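PDB 2QDD: mandelate racemase/muconate lactonizing enzyme from Roseovarius nubinhibens, which is of unknown specific function but, as a magnesium-binding member of the enolase superfamily, probably abstracts a proton alpha to a substrate carboxylate. Local coordinates for residues L13-K19 and H327-P332; A132-I137 and G343-S349; A206-N211 and V232-N238. All coordinates share one frame. Residues are numbered along the deposited sequence.

Contact 1 (L13-K19 and H327-P332); sequences LDLPLAK and HLADDP
A strand and a loop can be joined by very few polar links when apolar side chains extend the contact, and this pair illustrates the principle. Residues 13-17 are extended, the backbone turns a corner at Ala-18 (phi/psi -65/-41), and 327-332 runs alongside without regular secondary structure, its end-to-end direction 153° from that of 13-19. The closest CA atoms, 4.4 Å apart, are those of Leu-17 and Leu-328, a single beta bridge. From His-327, O accepts Ala-18 N at 2.9 Å; a water takes Lys-19 N (3.1 Å to its oxygen) and donates to the same His-327 O (2.8 Å). Leu-328, extended and in an mt rotamer, sets CD2 3.9 Å from Leu-15 CB and 4.2 Å from Leu-17 CD2, both of these leucines also being mt. Ala-329 N donates to Pro-16 O (3.0 Å, nearly linear). Asp-330 then lays its CB 4.0 Å from Pro-16 CD, while Asp-331 points away. By Pro-332 the backbones have diverged (CA-CA 8.6 Å to Leu-13), yet its CG lies 3.7 Å from Leu-13 CD2. The arrangement joins the N-terminal capping domain to a loop of the barrel domain, the two-domain plan of the enolase superfamily. Strand 29-42 pairs with 13-17 through Ser-35, Leu-33 and Asp-31, and Thr-299, just before helix 300-311, touches both Leu-15 and Pro-332.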
loop_
_atom_site.group_PDB
_atom_site.type_symbol
_atom_site.label_atom_id
_atom_site.label_comp_id
_atom_site.label_asym_id
_atom_site.label_seq_id
_atom_site.Cartn_x
_atom_site.Cartn_y
_atom_site.Cartn_z
ATOM N N LEU A 13 -13.747 -18.153 44.956
ATOM C CA LEU A 13 -13.498 -17.120 45.944
ATOM C C LEU A 13 -14.411 -15.940 45.643
ATOM O O LEU A 13 -14.464 -15.463 44.509
ATOM C CB LEU A 13 -12.026 -16.685 45.902
ATOM C CG LEU A 13 -10.940 -17.551 46.566
ATOM C CD1 LEU A 13 -10.555 -18.782 45.742
ATOM C CD2 LEU A 13 -9.705 -16.720 46.846
ATOM N N ASP A 14 -15.139 -15.491 46.658
ATOM C CA ASP A 14 -15.958 -14.290 46.574
ATOM C C ASP A 14 -15.166 -13.131 47.170
ATOM O O ASP A 14 -14.942 -13.084 48.382
ATOM C CB ASP A 14 -17.255 -14.500 47.364
ATOM C CG ASP A 14 -18.413 -13.683 46.827
ATOM O OD1 ASP A 14 -18.325 -12.436 46.829
ATOM O OD2 ASP A 14 -19.422 -14.294 46.416
ATOM N N LEU A 15 -14.729 -12.206 46.319
ATOM C CA LEU A 15 -13.806 -11.158 46.749
ATOM C C LEU A 15 -14.446 -9.781 46.659
ATOM O O LEU A 15 -14.538 -9.218 45.567
ATOM C CB LEU A 15 -12.528 -11.169 45.913
ATOM C CG LEU A 15 -11.690 -12.431 45.759
ATOM C CD1 LEU A 15 -10.739 -12.194 44.612
ATOM C CD2 LEU A 15 -10.923 -12.734 47.041
ATOM N N PRO A 16 -14.881 -9.227 47.805
ATOM C CA PRO A 16 -15.483 -7.896 47.787
ATOM C C PRO A 16 -14.454 -6.826 47.436
ATOM O O PRO A 16 -13.293 -6.920 47.843
ATOM C CB PRO A 16 -15.993 -7.715 49.220
ATOM C CG PRO A 16 -15.149 -8.626 50.044
ATOM C CD PRO A 16 -14.828 -9.798 49.165
ATOM N N LEU A 17 -14.881 -5.837 46.661
ATOM C CA LEU A 17 -14.051 -4.679 46.360
ATOM C C LEU A 17 -14.114 -3.656 47.488
ATOM O O LEU A 17 -15.141 -3.526 48.161
ATOM C CB LEU A 17 -14.481 -4.036 45.037
ATOM C CG LEU A 17 -14.419 -4.901 43.772
ATOM C CD1 LEU A 17 -15.227 -4.252 42.667
ATOM C CD2 LEU A 17 -12.989 -5.142 43.319
ATOM N N ALA A 18 -13.007 -2.944 47.681
ATOM C CA ALA A 18 -12.942 -1.797 48.584
ATOM C C ALA A 18 -13.822 -0.629 48.119
ATOM O O ALA A 18 -14.485 0.014 48.934
ATOM C CB ALA A 18 -11.494 -1.342 48.754
ATOM N N LYS A 19 -13.816 -0.362 46.813
ATOM C CA LYS A 19 -14.700 0.644 46.215
ATOM C C LYS A 19 -15.673 0.002 45.217
ATOM O O LYS A 19 -15.318 -0.212 44.055
ATOM C CB LYS A 19 -13.894 1.757 45.529
ATOM C CG LYS A 19 -12.821 2.418 46.391
ATOM C CD LYS A 19 -13.399 3.488 47.313
ATOM C CE LYS A 19 -12.305 4.167 48.126
ATOM N NZ LYS A 19 -11.718 3.267 49.159
ATOM N N HIS A 327 -7.165 -3.337 45.430
ATOM C CA HIS A 327 -8.536 -2.864 45.282
ATOM C C HIS A 327 -9.554 -3.774 45.967
ATOM O O HIS A 327 -10.747 -3.478 45.973
ATOM C CB HIS A 327 -8.866 -2.647 43.802
ATOM C CG HIS A 327 -8.071 -1.545 43.176
ATOM N ND1 HIS A 327 -8.569 -0.271 43.009
ATOM C CD2 HIS A 327 -6.799 -1.515 42.709
ATOM C CE1 HIS A 327 -7.644 0.493 42.454
ATOM N NE2 HIS A 327 -6.559 -0.237 42.266
ATOM N N LEU A 328 -9.066 -4.868 46.549
ATOM C CA LEU A 328 -9.891 -5.803 47.315
ATOM C C LEU A 328 -9.960 -5.433 48.797
ATOM O O LEU A 328 -8.995 -4.906 49.362
ATOM C CB LEU A 328 -9.349 -7.230 47.186
ATOM C CG LEU A 328 -9.165 -7.867 45.808
ATOM C CD1 LEU A 328 -8.472 -9.217 45.966
ATOM C CD2 LEU A 328 -10.493 -8.008 45.062
ATOM N N ALA A 329 -11.100 -5.731 49.421
ATOM C CA ALA A 329 -11.277 -5.561 50.864
ATOM C C ALA A 329 -10.887 -6.808 51.668
ATOM O O ALA A 329 -10.603 -6.716 52.865
ATOM C CB ALA A 329 -12.704 -5.149 51.175
ATOM N N ASP A 330 -10.871 -7.965 51.008
ATOM C CA ASP A 330 -10.447 -9.220 51.633
ATOM C C ASP A 330 -9.074 -9.687 51.130
ATOM O O ASP A 330 -8.632 -9.289 50.050
ATOM C CB ASP A 330 -11.497 -10.309 51.394
ATOM C CG ASP A 330 -11.773 -11.143 52.636
ATOM O OD1 ASP A 330 -10.811 -11.506 53.352
ATOM O OD2 ASP A 330 -12.960 -11.442 52.891
ATOM N N ASP A 331 -8.410 -10.528 51.923
ATOM C CA ASP A 331 -7.154 -11.173 51.530
ATOM C C ASP A 331 -7.168 -12.640 51.976
ATOM O O ASP A 331 -7.158 -12.924 53.178
ATOM C CB ASP A 331 -5.957 -10.431 52.146
ATOM C CG ASP A 331 -4.609 -10.824 51.526
ATOM O OD1 ASP A 331 -4.520 -11.805 50.753
ATOM O OD2 ASP A 331 -3.615 -10.138 51.836
ATOM N N PRO A 332 -7.206 -13.573 51.007
ATOM C CA PRO A 332 -7.119 -15.017 51.247
ATOM C C PRO A 332 -5.695 -15.583 51.358
ATOM O O PRO A 332 -5.526 -16.750 51.729
ATOM C CB PRO A 332 -7.812 -15.600 50.019
ATOM C CG PRO A 332 -7.482 -14.636 48.941
ATOM C CD PRO A 332 -7.392 -13.273 49.574
HETATM O O HOH W 1 -11.975 -1.396 44.549
#

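Contact 2 (A132-I137 and G343-S349); sequences ATPVPI and GLATPPS
Two short strands meet in antiparallel fashion, their end-to-end directions 156° apart, with 135-136 facing 344-345. Val-135 and Ala-345 form the hydrogen-bonded pair (CA-CA 5.2 Å): Val-135 N reaches Ala-345 O at 2.8 Å and Ala-345 N returns to Val-135 O at 2.9 Å. Pro-136 and Leu-344 form the adjoining non-hydrogen-bonded pair, with CA atoms 4.5 Å apart, a position where proline's missing amide proton costs this pairing nothing. Ile-137 N to Gly-343 O (3.0 Å) adds a third bond. CA-H...O contacts of 3.5 Å run from Pro-134 CA to Ala-345 O, from Leu-344 CA to Val-135 O and from Pro-136 CA to Gly-343 O. Gly-343 adopts phi/psi 90/6, where a side chain would be jammed against the preceding carbonyl.

Side chains sort by face. Leu-344, in an mt rotamer, shares a face with Pro-136 and sets CD2 4.1 Å from Pro-136 CD and 4.2 Å from Pro-134 CB. On the face of Val-135 and Ala-345, the mm side chain of Ile-137 puts CD1 3.7 Å from Ala-345 CB. Beyond the strands, Ala-132 CB lies 4.1 Å from Pro-347 CG and 3.6 Å from Ser-349 OG, and Trp-124 of helix 123-126 touches all three residues; Pro-347 also packs on helix 300-311.

Strand 135-141 is the first of the parallel barrel strands. While Pro-136 bonds Ser-321 through its backbone on the other side, 344-345 pairs antiparallel with the strand's first residues, an addition to the modified TIM barrel characteristic of the enolase superfamily.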
loop_
_atom_site.group_PDB
_atom_site.type_symbol
_atom_site.label_atom_id
_atom_site.label_comp_id
_atom_site.label_asym_id
_atom_site.label_seq_id
_atom_site.Cartn_x
_atom_site.Cartn_y
_atom_site.Cartn_z
ATOM N N ALA A 132 15.423 -10.208 40.957
ATOM C CA ALA A 132 14.088 -9.832 41.410
ATOM C C ALA A 132 13.948 -8.312 41.443
ATOM O O ALA A 132 13.971 -7.693 42.514
ATOM C CB ALA A 132 13.799 -10.440 42.781
ATOM N N THR A 133 13.811 -7.721 40.258
ATOM C CA THR A 133 13.783 -6.272 40.087
ATOM C C THR A 133 12.501 -5.712 40.701
ATOM O O THR A 133 11.412 -6.205 40.404
ATOM C CB THR A 133 13.889 -5.889 38.588
ATOM O OG1 THR A 133 15.121 -6.391 38.056
ATOM C CG2 THR A 133 13.857 -4.381 38.394
ATOM N N PRO A 134 12.636 -4.714 41.596
ATOM C CA PRO A 134 11.486 -3.964 42.100
ATOM C C PRO A 134 10.778 -3.171 41.000
ATOM O O PRO A 134 11.403 -2.378 40.295
ATOM C CB PRO A 134 12.099 -3.031 43.152
ATOM C CG PRO A 134 13.542 -2.939 42.801
ATOM C CD PRO A 134 13.900 -4.262 42.207
ATOM N N VAL A 135 9.478 -3.406 40.859
ATOM C CA VAL A 135 8.700 -2.865 39.751
ATOM C C VAL A 135 7.805 -1.753 40.292
ATOM O O VAL A 135 7.054 -1.982 41.241
ATOM C CB VAL A 135 7.854 -3.977 39.051
ATOM C CG1 VAL A 135 6.987 -3.394 37.933
ATOM C CG2 VAL A 135 8.764 -5.069 38.486
ATOM N N PRO A 136 7.889 -0.544 39.694
ATOM C CA PRO A 136 7.000 0.569 40.047
ATOM C C PRO A 136 5.524 0.206 39.897
ATOM O O PRO A 136 5.146 -0.506 38.964
ATOM C CB PRO A 136 7.388 1.658 39.042
ATOM C CG PRO A 136 8.784 1.345 38.676
ATOM C CD PRO A 136 8.844 -0.154 38.641
ATOM N N ILE A 137 4.714 0.674 40.840
ATOM C CA ILE A 137 3.290 0.387 40.869
ATOM C C ILE A 137 2.563 1.685 40.569
ATOM O O ILE A 137 2.903 2.724 41.133
ATOM C CB ILE A 137 2.847 -0.185 42.257
ATOM C CG1 ILE A 137 3.635 -1.452 42.611
ATOM C CG2 ILE A 137 1.339 -0.466 42.303
ATOM C CD1 ILE A 137 3.656 -2.525 41.514
ATOM N N GLY A 343 5.504 2.422 46.705
ATOM C CA GLY A 343 5.393 2.603 45.263
ATOM C C GLY A 343 6.103 1.552 44.428
ATOM O O GLY A 343 6.166 1.680 43.209
ATOM N N LEU A 344 6.642 0.522 45.081
ATOM C CA LEU A 344 7.383 -0.548 44.404
ATOM C C LEU A 344 6.943 -1.926 44.894
ATOM O O LEU A 344 6.564 -2.084 46.059
ATOM C CB LEU A 344 8.894 -0.392 44.624
ATOM C CG LEU A 344 9.660 0.771 43.978
ATOM C CD1 LEU A 344 10.990 0.979 44.681
ATOM C CD2 LEU A 344 9.898 0.531 42.507
ATOM N N ALA A 345 7.001 -2.917 44.002
ATOM C CA ALA A 345 6.760 -4.314 44.366
ATOM C C ALA A 345 7.816 -5.243 43.784
ATOM O O ALA A 345 8.224 -5.092 42.639
ATOM C CB ALA A 345 5.371 -4.759 43.936
ATOM N N THR A 346 8.247 -6.201 44.597
ATOM C CA THR A 346 9.336 -7.115 44.258
ATOM C C THR A 346 8.707 -8.502 44.200
ATOM O O THR A 346 7.907 -8.843 45.075
ATOM C CB THR A 346 10.444 -7.080 45.354
ATOM O OG1 THR A 346 10.934 -5.741 45.509
ATOM C CG2 THR A 346 11.615 -7.984 45.008
ATOM N N PRO A 347 9.037 -9.298 43.159
ATOM C CA PRO A 347 8.573 -10.686 43.156
ATOM C C PRO A 347 9.391 -11.526 44.143
ATOM O O PRO A 347 10.527 -11.169 44.442
ATOM C CB PRO A 347 8.834 -11.133 41.715
ATOM C CG PRO A 347 9.993 -10.307 41.269
ATOM C CD PRO A 347 9.836 -8.977 41.955
ATOM N N PRO A 348 8.811 -12.623 44.667
ATOM C CA PRO A 348 9.562 -13.626 45.434
ATOM C C PRO A 348 10.719 -14.266 44.664
ATOM O O PRO A 348 10.702 -14.300 43.430
ATOM C CB PRO A 348 8.501 -14.682 45.755
ATOM C CG PRO A 348 7.210 -13.942 45.709
ATOM C CD PRO A 348 7.378 -12.955 44.603
ATOM N N SER A 349 11.711 -14.769 45.400
ATOM C CA SER A 349 12.833 -15.500 44.807
ATOM C C SER A 349 12.845 -16.992 45.149
ATOM O O SER A 349 13.738 -17.728 44.720
ATOM C CB SER A 349 14.152 -14.846 45.201
ATOM O OG SER A 349 14.241 -13.548 44.640
#

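Contact 3 (A206-N211 and V232-N238); sequences AVEVLN and VARRVAN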
loop_
_atom_site.group_PDB
_atom_site.type_symbol
_atom_site.label_atom_id
_atom_site.label_comp_id
_atom_site.label_asym_id
_atom_site.label_seq_id
_atom_site.Cartn_x
_atom_site.Cartn_y
_atom_site.Cartn_z
ATOM N N ALA A 206 -12.233 11.046 20.003
ATOM C CA ALA A 206 -10.779 10.935 20.196
ATOM C C ALA A 206 -9.978 11.968 19.403
ATOM O O ALA A 206 -9.129 12.660 19.967
ATOM C CB ALA A 206 -10.304 9.537 19.865
ATOM N N VAL A 207 -10.267 12.078 18.108
ATOM C CA VAL A 207 -9.612 13.059 17.236
ATOM C C VAL A 207 -9.855 14.491 17.730
ATOM O O VAL A 207 -8.921 15.288 17.798
ATOM C CB VAL A 207 -10.031 12.862 15.750
ATOM C CG1 VAL A 207 -9.593 14.030 14.877
ATOM C CG2 VAL A 207 -9.444 11.564 15.208
ATOM N N GLU A 208 -11.092 14.788 18.124
ATOM C CA GLU A 208 -11.461 16.117 18.616
ATOM C C GLU A 208 -10.794 16.517 19.932
ATOM O O GLU A 208 -10.235 17.608 20.015
ATOM C CB GLU A 208 -12.984 16.284 18.710
ATOM C CG GLU A 208 -13.429 17.650 19.238
ATOM C CD GLU A 208 -14.893 17.696 19.649
ATOM O OE1 GLU A 208 -15.533 16.622 19.735
ATOM O OE2 GLU A 208 -15.405 18.813 19.892
ATOM N N VAL A 209 -10.843 15.659 20.954
ATOM C CA VAL A 209 -10.140 15.986 22.200
ATOM C C VAL A 209 -8.611 15.997 22.120
ATOM O O VAL A 209 -7.982 16.917 22.635
ATOM C CB VAL A 209 -10.738 15.368 23.529
ATOM C CG1 VAL A 209 -12.049 14.624 23.319
ATOM C CG2 VAL A 209 -9.725 14.541 24.302
ATOM N N LEU A 210 -8.023 15.011 21.442
ATOM C CA LEU A 210 -6.561 14.892 21.384
ATOM C C LEU A 210 -5.902 15.934 20.495
ATOM O O LEU A 210 -4.755 16.291 20.720
ATOM C CB LEU A 210 -6.114 13.480 20.996
ATOM C CG LEU A 210 -6.443 12.356 21.983
ATOM C CD1 LEU A 210 -5.964 11.011 21.465
ATOM C CD2 LEU A 210 -5.841 12.647 23.345
ATOM N N ASN A 211 -6.635 16.446 19.509
ATOM C CA ASN A 211 -6.157 17.581 18.725
ATOM C C ASN A 211 -6.538 18.952 19.289
ATOM O O ASN A 211 -6.240 19.977 18.679
ATOM C CB ASN A 211 -6.563 17.447 17.250
ATOM C CG ASN A 211 -5.860 16.283 16.555
ATOM O OD1 ASN A 211 -4.786 15.860 16.968
ATOM N ND2 ASN A 211 -6.464 15.772 15.490
ATOM N N VAL A 232 -7.284 6.693 14.732
ATOM C CA VAL A 232 -6.977 7.801 15.650
ATOM C C VAL A 232 -5.479 8.143 15.672
ATOM O O VAL A 232 -5.108 9.316 15.589
ATOM C CB VAL A 232 -7.480 7.483 17.083
ATOM C CG1 VAL A 232 -7.033 8.528 18.085
ATOM C CG2 VAL A 232 -8.992 7.356 17.093
ATOM N N ALA A 233 -4.641 7.109 15.758
ATOM C CA ALA A 233 -3.186 7.251 15.867
ATOM C C ALA A 233 -2.558 8.000 14.698
ATOM O O ALA A 233 -1.632 8.777 14.895
ATOM C CB ALA A 233 -2.530 5.882 16.032
ATOM N N ARG A 234 -3.081 7.766 13.489
ATOM C CA ARG A 234 -2.679 8.486 12.277
ATOM C C ARG A 234 -2.993 9.988 12.285
ATOM O O ARG A 234 -2.422 10.748 11.504
ATOM C CB ARG A 234 -3.310 7.840 11.047
ATOM C CG ARG A 234 -2.623 6.553 10.625
ATOM C CD ARG A 234 -3.033 6.124 9.218
ATOM N NE ARG A 234 -4.342 5.468 9.191
ATOM C CZ ARG A 234 -4.554 4.173 9.426
ATOM N NH1 ARG A 234 -3.546 3.355 9.715
ATOM N NH2 ARG A 234 -5.791 3.692 9.374
ATOM N N ARG A 235 -3.894 10.402 13.172
ATOM C CA ARG A 235 -4.513 11.719 13.115
ATOM C C ARG A 235 -4.180 12.596 14.330
ATOM O O ARG A 235 -4.529 13.777 14.354
ATOM C CB ARG A 235 -6.031 11.577 12.967
ATOM C CG ARG A 235 -6.485 10.866 11.687
ATOM C CD ARG A 235 -7.833 11.397 11.207
ATOM N NE ARG A 235 -7.724 12.748 10.662
ATOM C CZ ARG A 235 -8.716 13.634 10.607
ATOM N NH1 ARG A 235 -9.924 13.341 11.073
ATOM N NH2 ARG A 235 -8.493 14.828 10.086
ATOM N N VAL A 236 -3.531 12.011 15.341
ATOM C CA VAL A 236 -3.196 12.719 16.592
ATOM C C VAL A 236 -1.696 12.598 16.912
ATOM O O VAL A 236 -0.974 11.859 16.240
ATOM C CB VAL A 236 -4.068 12.230 17.807
ATOM C CG1 VAL A 236 -5.560 12.263 17.468
ATOM C CG2 VAL A 236 -3.669 10.836 18.259
ATOM N N ALA A 237 -1.242 13.312 17.941
ATOM C CA ALA A 237 0.190 13.457 18.233
ATOM C C ALA A 237 0.693 12.717 19.490
ATOM O O ALA A 237 1.893 12.745 19.783
ATOM C CB ALA A 237 0.560 14.931 18.294
ATOM N N ASN A 238 -0.219 12.059 20.212
ATOM C CA ASN A 238 0.091 11.347 21.465
ATOM C C ASN A 238 0.575 9.923 21.218
ATOM O O ASN A 238 0.140 9.296 20.247
ATOM C CB ASN A 238 -1.167 11.242 22.333
ATOM C CG ASN A 238 -1.612 12.572 22.884
ATOM O OD1 ASN A 238 -2.143 13.404 22.155
ATOM N ND2 ASN A 238 -1.411 12.774 24.183
HETATM O O HOH W 2 -2.759 15.602 18.818
#
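The end of helix 203-210 lies against helix 226-233 and the loop after it, with CA atoms 6.1 Å apart at Val-207/Val-232 and, in the loops beyond, at Asn-211/Val-236. Val-232 sets CG2 3.8 Å from Ala-206 CB and CG1 4.3 Å from Leu-210 CD1. Leu-210 is mt; its CB meets Val-236 CG1 at 3.8 Å. Val-236 (chi1 m) fills the space beside the last turn of helix 203-210. The two are successive outer helices of the beta/alpha barrel, and strand 218-220 between them in sequence ends in Glu-220, one of the magnesium ligands. The m rotamer of Asn-211 carries its amide across the gap: ND2 donates to Arg-235 O at 3.0 Å and also bonds Ala-237 O of a neighbouring subunit. Its OD1 accepts from a water at 2.8 Å, which donates to Leu-210 O (2.8 Å) and accepts from Ala-237 N (2.9 Å). Arg-235 lays one guanidinium face over Val-207, NH1 lying 3.9 Å from CG1, while NH2 bonds Val-236 O of the same neighbouring subunit and NH1 forms a salt bridge with that subunit's Glu-262. Asn-238, its ND2 held by the Asp-217 and Ala-215 carbonyls, brings OD1 within 4.0 Å of Leu-210 CD2.

In the fold
From the N terminus, strand 5-22 supplies the first half of contact 1, which is completed 308 residues later, past helix 300-311. Before that loop closes, the chain leaves the N-terminal domain and passes through 132-137, the first half of contact 2. Helices 203-210 and 226-233 then make contact 3 across a short beta-alpha step, nested inside both larger loops. Contact 1 closes at 327-332 and contact 2 at 343-349, so these two cross. Contact 1 fastens the two domains together, contact 2 ties the chain after the last barrel helix back to the first barrel strand, and contact 3, about 20 Å or more from either by nearest atoms, joins adjacent outer helices beside neighbouring subunits.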